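Alkaline phosphatase (Antarctic bacterium, PDB 2W5V) probably hydrolyses phosphate monoesters as an alkaline phosphatase, using bound zinc and magnesium ions. Local coordinates at residues 62-74 with 341-355. The protein carries 1 engineered substitution. Numbering follows the deposited sequence.
Sequences NYTQFKNIGLIKT and LIPVFAYGPGSEEFI
G70 and V344 form an antiparallel hydrogen-bonded pair, G70 N giving to V344 O and V344 N to G70 O, both at 2.8 Å. I72 and I342 form a second such pair further along strands 68-73 and 342-347. Glycine suits position 70 because F354 O lies 3.4 Å from G70 CA, where a side chain would collide with it.

Apolar packing follows the alternation of the strands. On the face of G70, I72 CG2 meets V344 CG2 at 3.6 Å, a close fit between branched residues. On the other, F345 joins Y63 and F66 in an aromatic cluster. The strand backbone puts F345 CB over the centre of the F66 ring, a CH-pi contact 3.5 Å from the centroid. With CG anti to its carbonyl carbon (chi1 -55°), the F345 ring reaches Y63, whose CD2 lies over one face, and I69, whose CG1 is 3.7 Å from F345 CD1. Replacing F345 by an alanine removes the ring and would probably open a gap beside Y63 and I69.

Among polar contacts, N68 ND2 makes a weak, bent bond to S351 OG (2.7 Å), and that hydroxyl donates to G348 O within the type II turn 348-351.

This antiparallel pairing lies near one edge of the alkaline phosphatase fold's central mixed sheet, and leads to T74, about 5 Å from the zinc ligand H302 (side chains). Strand 342-347 lies between 294-299 and 68-73, with 356-359 beyond; helix 267-291 packs on Y63, and the second subunit on L71 and L341.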
loop_
_atom_site.group_PDB
_atom_site.type_symbol
_atom_site.label_atom_id
_atom_site.label_comp_id
_atom_site.label_asym_id
_atom_site.label_seq_id
_atom_site.Cartn_x
_atom_site.Cartn_y
_atom_site.Cartn_z
ATOM N N ASN B 62 -15.783 2.368 0.224
ATOM C CA ASN B 62 -16.083 1.007 -0.196
ATOM C C ASN B 62 -14.824 0.142 -0.226
ATOM O O ASN B 62 -14.897 -1.084 -0.154
ATOM C CB ASN B 62 -16.822 1.022 -1.535
ATOM C CG ASN B 62 -18.230 1.564 -1.397
ATOM O OD1 ASN B 62 -19.040 1.003 -0.661
ATOM N ND2 ASN B 62 -18.526 2.663 -2.085
ATOM N N TYR B 63 -13.662 0.784 -0.296
ATOM C CA TYR B 63 -12.411 0.052 -0.112
ATOM C C TYR B 63 -12.454 -0.887 1.104
ATOM O O TYR B 63 -11.871 -1.968 1.071
ATOM C CB TYR B 63 -11.221 1.012 0.029
ATOM C CG TYR B 63 -10.733 1.606 -1.270
ATOM C CD1 TYR B 63 -10.991 2.932 -1.589
ATOM C CD2 TYR B 63 -10.019 0.841 -2.180
ATOM C CE1 TYR B 63 -10.552 3.482 -2.792
ATOM C CE2 TYR B 63 -9.572 1.376 -3.386
ATOM C CZ TYR B 63 -9.839 2.698 -3.686
ATOM O OH TYR B 63 -9.391 3.239 -4.878
ATOM N N THR B 64 -13.124 -0.476 2.181
ATOM C CA THR B 64 -13.083 -1.257 3.421
ATOM C C THR B 64 -13.798 -2.609 3.324
ATOM O O THR B 64 -13.669 -3.447 4.212
ATOM C CB THR B 64 -13.656 -0.489 4.628
ATOM O OG1 THR B 64 -15.030 -0.179 4.380
ATOM C CG2 THR B 64 -12.870 0.788 4.870
ATOM N N GLN B 65 -14.560 -2.811 2.258
ATOM C CA GLN B 65 -15.217 -4.099 2.039
ATOM C C GLN B 65 -14.234 -5.202 1.645
ATOM O O GLN B 65 -14.564 -6.381 1.730
ATOM C CB GLN B 65 -16.303 -3.980 0.967
ATOM C CG GLN B 65 -17.449 -3.060 1.329
ATOM C CD GLN B 65 -18.574 -3.098 0.314
ATOM O OE1 GLN B 65 -19.110 -4.163 0.002
ATOM N NE2 GLN B 65 -18.943 -1.932 -0.205
ATOM N N PHE B 66 -13.034 -4.830 1.201
ATOM C CA PHE B 66 -12.086 -5.824 0.694
ATOM C C PHE B 66 -11.266 -6.490 1.791
ATOM O O PHE B 66 -10.829 -5.837 2.733
ATOM C CB PHE B 66 -11.122 -5.206 -0.328
ATOM C CG PHE B 66 -11.760 -4.855 -1.640
ATOM C CD1 PHE B 66 -12.120 -3.543 -1.924
ATOM C CD2 PHE B 66 -11.986 -5.831 -2.601
ATOM C CE1 PHE B 66 -12.701 -3.221 -3.136
ATOM C CE2 PHE B 66 -12.565 -5.510 -3.819
ATOM C CZ PHE B 66 -12.921 -4.210 -4.083
ATOM N N LYS B 67 -11.050 -7.791 1.650
ATOM C CA LYS B 67 -10.188 -8.531 2.560
ATOM C C LYS B 67 -8.906 -8.939 1.836
ATOM O O LYS B 67 -7.792 -8.753 2.341
ATOM C CB LYS B 67 -10.914 -9.776 3.079
ATOM C CG LYS B 67 -12.166 -9.467 3.874
ATOM C CD LYS B 67 -11.835 -8.520 5.020
ATOM C CE LYS B 67 -13.060 -8.124 5.816
ATOM N NZ LYS B 67 -12.698 -7.169 6.912
ATOM N N ASN B 68 -9.071 -9.506 0.645
ATOM C CA ASN B 68 -7.938 -9.973 -0.145
ATOM C C ASN B 68 -7.232 -8.815 -0.835
ATOM O O ASN B 68 -7.827 -8.132 -1.667
ATOM C CB ASN B 68 -8.412 -10.996 -1.175
ATOM C CG ASN B 68 -8.999 -12.232 -0.525
ATOM O OD1 ASN B 68 -8.463 -12.731 0.468
ATOM N ND2 ASN B 68 -10.104 -12.730 -1.072
ATOM N N ILE B 69 -5.965 -8.607 -0.479
ATOM C CA ILE B 69 -5.180 -7.474 -0.958
ATOM C C ILE B 69 -3.813 -7.944 -1.429
ATOM O O ILE B 69 -3.195 -8.802 -0.788
ATOM C CB ILE B 69 -5.001 -6.436 0.179
ATOM C CG1 ILE B 69 -6.353 -5.822 0.538
ATOM C CG2 ILE B 69 -3.984 -5.366 -0.215
ATOM C CD1 ILE B 69 -6.379 -5.068 1.875
ATOM N N GLY B 70 -3.353 -7.416 -2.564
ATOM C CA GLY B 70 -2.024 -7.726 -3.075
ATOM C C GLY B 70 -1.297 -6.448 -3.468
ATOM O O GLY B 70 -1.819 -5.363 -3.245
ATOM N N LEU B 71 -0.107 -6.570 -4.052
ATOM C CA LEU B 71 0.677 -5.408 -4.453
ATOM C C LEU B 71 1.294 -5.716 -5.800
ATOM O O LEU B 71 1.815 -6.806 -5.995
ATOM C CB LEU B 71 1.807 -5.106 -3.449
ATOM C CG LEU B 71 1.420 -4.767 -2.003
ATOM C CD1 LEU B 71 2.644 -4.644 -1.088
ATOM C CD2 LEU B 71 0.612 -3.485 -1.963
ATOM N N ILE B 72 1.223 -4.767 -6.731
ATOM C CA ILE B 72 1.883 -4.949 -8.027
ATOM C C ILE B 72 3.049 -4.005 -8.271
ATOM O O ILE B 72 3.038 -2.839 -7.853
ATOM C CB ILE B 72 0.898 -4.830 -9.223
ATOM C CG1 ILE B 72 0.075 -3.536 -9.143
ATOM C CG2 ILE B 72 -0.020 -6.025 -9.261
ATOM C CD1 ILE B 72 -0.802 -3.295 -10.408
ATOM N N LYS B 73 4.055 -4.528 -8.966
ATOM C CA LYS B 73 5.186 -3.740 -9.409
ATOM C C LYS B 73 4.890 -3.298 -10.834
ATOM O O LYS B 73 4.521 -4.123 -11.672
ATOM C CB LYS B 73 6.465 -4.576 -9.353
ATOM C CG LYS B 73 7.706 -3.753 -9.683
ATOM C CD LYS B 73 8.997 -4.528 -9.491
ATOM C CE LYS B 73 10.185 -3.671 -9.933
ATOM N NZ LYS B 73 11.458 -4.425 -9.806
ATOM N N THR B 74 5.042 -2.005 -11.117
ATOM C CA THR B 74 4.449 -1.444 -12.333
ATOM C C THR B 74 5.410 -1.063 -13.461
ATOM O O THR B 74 4.964 -0.535 -14.486
ATOM C CB THR B 74 3.634 -0.187 -12.004
ATOM O OG1 THR B 74 4.513 0.795 -11.431
ATOM C CG2 THR B 74 2.503 -0.514 -11.016
ATOM N N LEU B 341 5.054 0.507 -5.674
ATOM C CA LEU B 341 4.151 -0.622 -5.813
ATOM C C LEU B 341 2.727 -0.121 -5.570
ATOM O O LEU B 341 2.510 0.870 -4.862
ATOM C CB LEU B 341 4.482 -1.725 -4.801
ATOM C CG LEU B 341 5.852 -2.406 -4.861
ATOM C CD1 LEU B 341 5.958 -3.499 -3.785
ATOM C CD2 LEU B 341 6.094 -2.997 -6.206
ATOM N N ILE B 342 1.762 -0.819 -6.155
ATOM C CA ILE B 342 0.364 -0.397 -6.152
ATOM C C ILE B 342 -0.527 -1.487 -5.553
ATOM O O ILE B 342 -0.405 -2.649 -5.909
ATOM C CB ILE B 342 -0.084 -0.121 -7.612
ATOM C CG1 ILE B 342 0.638 1.120 -8.169
ATOM C CG2 ILE B 342 -1.608 -0.043 -7.730
ATOM C CD1 ILE B 342 0.279 2.423 -7.456
ATOM N N PRO B 343 -1.445 -1.108 -4.655
ATOM C CA PRO B 343 -2.379 -2.070 -4.055
ATOM C C PRO B 343 -3.350 -2.657 -5.069
ATOM O O PRO B 343 -3.819 -1.961 -5.978
ATOM C CB PRO B 343 -3.164 -1.232 -3.032
ATOM C CG PRO B 343 -2.421 0.047 -2.888
ATOM C CD PRO B 343 -1.644 0.263 -4.154
ATOM N N VAL B 344 -3.630 -3.945 -4.911
ATOM C CA VAL B 344 -4.662 -4.633 -5.663
ATOM C C VAL B 344 -5.677 -5.134 -4.653
ATOM O O VAL B 344 -5.301 -5.710 -3.626
ATOM C CB VAL B 344 -4.086 -5.870 -6.365
ATOM C CG1 VAL B 344 -5.204 -6.685 -7.036
ATOM C CG2 VAL B 344 -2.997 -5.460 -7.354
ATOM N N PHE B 345 -6.958 -4.915 -4.941
ATOM C CA PHE B 345 -8.040 -5.393 -4.088
ATOM C C PHE B 345 -8.902 -6.358 -4.893
ATOM O O PHE B 345 -9.208 -6.098 -6.058
ATOM C CB PHE B 345 -8.911 -4.228 -3.606
ATOM C CG PHE B 345 -8.151 -3.135 -2.896
ATOM C CD1 PHE B 345 -8.006 -3.153 -1.511
ATOM C CD2 PHE B 345 -7.602 -2.081 -3.606
ATOM C CE1 PHE B 345 -7.308 -2.148 -0.849
ATOM C CE2 PHE B 345 -6.909 -1.062 -2.953
ATOM C CZ PHE B 345 -6.765 -1.097 -1.561
ATOM N N ALA B 346 -9.306 -7.469 -4.281
ATOM C CA ALA B 346 -10.168 -8.420 -4.983
ATOM C C ALA B 346 -11.253 -9.001 -4.082
ATOM O O ALA B 346 -10.996 -9.372 -2.944
ATOM C CB ALA B 346 -9.338 -9.542 -5.610
ATOM N N TYR B 347 -12.462 -9.091 -4.619
ATOM C CA TYR B 347 -13.594 -9.647 -3.898
ATOM C C TYR B 347 -14.312 -10.650 -4.790
ATOM O O TYR B 347 -14.520 -10.383 -5.972
ATOM C CB TYR B 347 -14.591 -8.551 -3.518
ATOM C CG TYR B 347 -15.830 -9.138 -2.879
ATOM C CD1 TYR B 347 -15.893 -9.330 -1.508
ATOM C CD2 TYR B 347 -16.909 -9.548 -3.654
ATOM C CE1 TYR B 347 -17.011 -9.892 -0.921
ATOM C CE2 TYR B 347 -18.031 -10.114 -3.074
ATOM C CZ TYR B 347 -18.076 -10.283 -1.708
ATOM O OH TYR B 347 -19.189 -10.844 -1.119
ATOM N N GLY B 348 -14.724 -11.779 -4.223
ATOM C CA GLY B 348 -15.538 -12.734 -4.954
ATOM C C GLY B 348 -14.793 -14.018 -5.267
ATOM O O GLY B 348 -13.667 -14.213 -4.810
ATOM N N PRO B 349 -15.424 -14.912 -6.040
ATOM C CA PRO B 349 -14.832 -16.204 -6.406
ATOM C C PRO B 349 -13.485 -16.015 -7.083
ATOM O O PRO B 349 -13.405 -15.284 -8.068
ATOM C CB PRO B 349 -15.833 -16.778 -7.414
ATOM C CG PRO B 349 -17.115 -16.119 -7.113
ATOM C CD PRO B 349 -16.788 -14.749 -6.574
ATOM N N GLY B 350 -12.447 -16.658 -6.558
ATOM C CA GLY B 350 -11.112 -16.552 -7.120
ATOM C C GLY B 350 -10.290 -15.385 -6.593
ATOM O O GLY B 350 -9.120 -15.225 -6.956
ATOM N N SER B 351 -10.885 -14.565 -5.737
ATOM C CA SER B 351 -10.212 -13.339 -5.299
ATOM C C SER B 351 -8.904 -13.620 -4.543
ATOM O O SER B 351 -8.000 -12.782 -4.522
ATOM C CB SER B 351 -11.154 -12.456 -4.463
ATOM O OG SER B 351 -11.622 -13.140 -3.310
ATOM N N GLU B 352 -8.791 -14.803 -3.945
ATOM C CA GLU B 352 -7.594 -15.155 -3.177
ATOM C C GLU B 352 -6.354 -15.253 -4.080
ATOM O O GLU B 352 -5.228 -15.142 -3.614
ATOM C CB GLU B 352 -7.787 -16.479 -2.428
ATOM C CG GLU B 352 -8.863 -16.467 -1.340
ATOM C CD GLU B 352 -10.297 -16.510 -1.881
ATOM O OE1 GLU B 352 -10.505 -16.696 -3.108
ATOM O OE2 GLU B 352 -11.227 -16.359 -1.058
ATOM N N GLU B 353 -6.570 -15.479 -5.370
ATOM C CA GLU B 353 -5.459 -15.581 -6.310
ATOM C C GLU B 353 -4.658 -14.282 -6.398
ATOM O O GLU B 353 -3.493 -14.286 -6.810
ATOM C CB GLU B 353 -5.978 -15.967 -7.699
ATOM C CG GLU B 353 -4.879 -16.186 -8.727
ATOM C CD GLU B 353 -3.946 -17.327 -8.351
ATOM O OE1 GLU B 353 -4.433 -18.335 -7.794
ATOM O OE2 GLU B 353 -2.727 -17.219 -8.619
ATOM N N PHE B 354 -5.268 -13.172 -5.989
ATOM C CA PHE B 354 -4.653 -11.863 -6.209
ATOM C C PHE B 354 -3.858 -11.299 -5.024
ATOM O O PHE B 354 -3.462 -10.131 -5.055
ATOM C CB PHE B 354 -5.713 -10.858 -6.675
ATOM C CG PHE B 354 -6.321 -11.219 -7.995
ATOM C CD1 PHE B 354 -7.321 -12.180 -8.071
ATOM C CD2 PHE B 354 -5.852 -10.648 -9.170
ATOM C CE1 PHE B 354 -7.868 -12.541 -9.293
ATOM C CE2 PHE B 354 -6.391 -11.010 -10.397
ATOM C CZ PHE B 354 -7.393 -11.962 -10.458
ATOM N N ILE B 355 -3.599 -12.115 -4.003
ATOM C CA ILE B 355 -2.827 -11.643 -2.844
ATOM C C ILE B 355 -1.322 -11.761 -3.092
ATOM O O ILE B 355 -0.897 -12.175 -4.165
ATOM C CB ILE B 355 -3.221 -12.377 -1.548
ATOM C CG1 ILE B 355 -2.819 -13.853 -1.603
ATOM C CG2 ILE B 355 -4.726 -12.225 -1.281
ATOM C CD1 ILE B 355 -3.227 -14.633 -0.355
HETATM O O HOH W 1 -11.979 -9.550 -0.374
#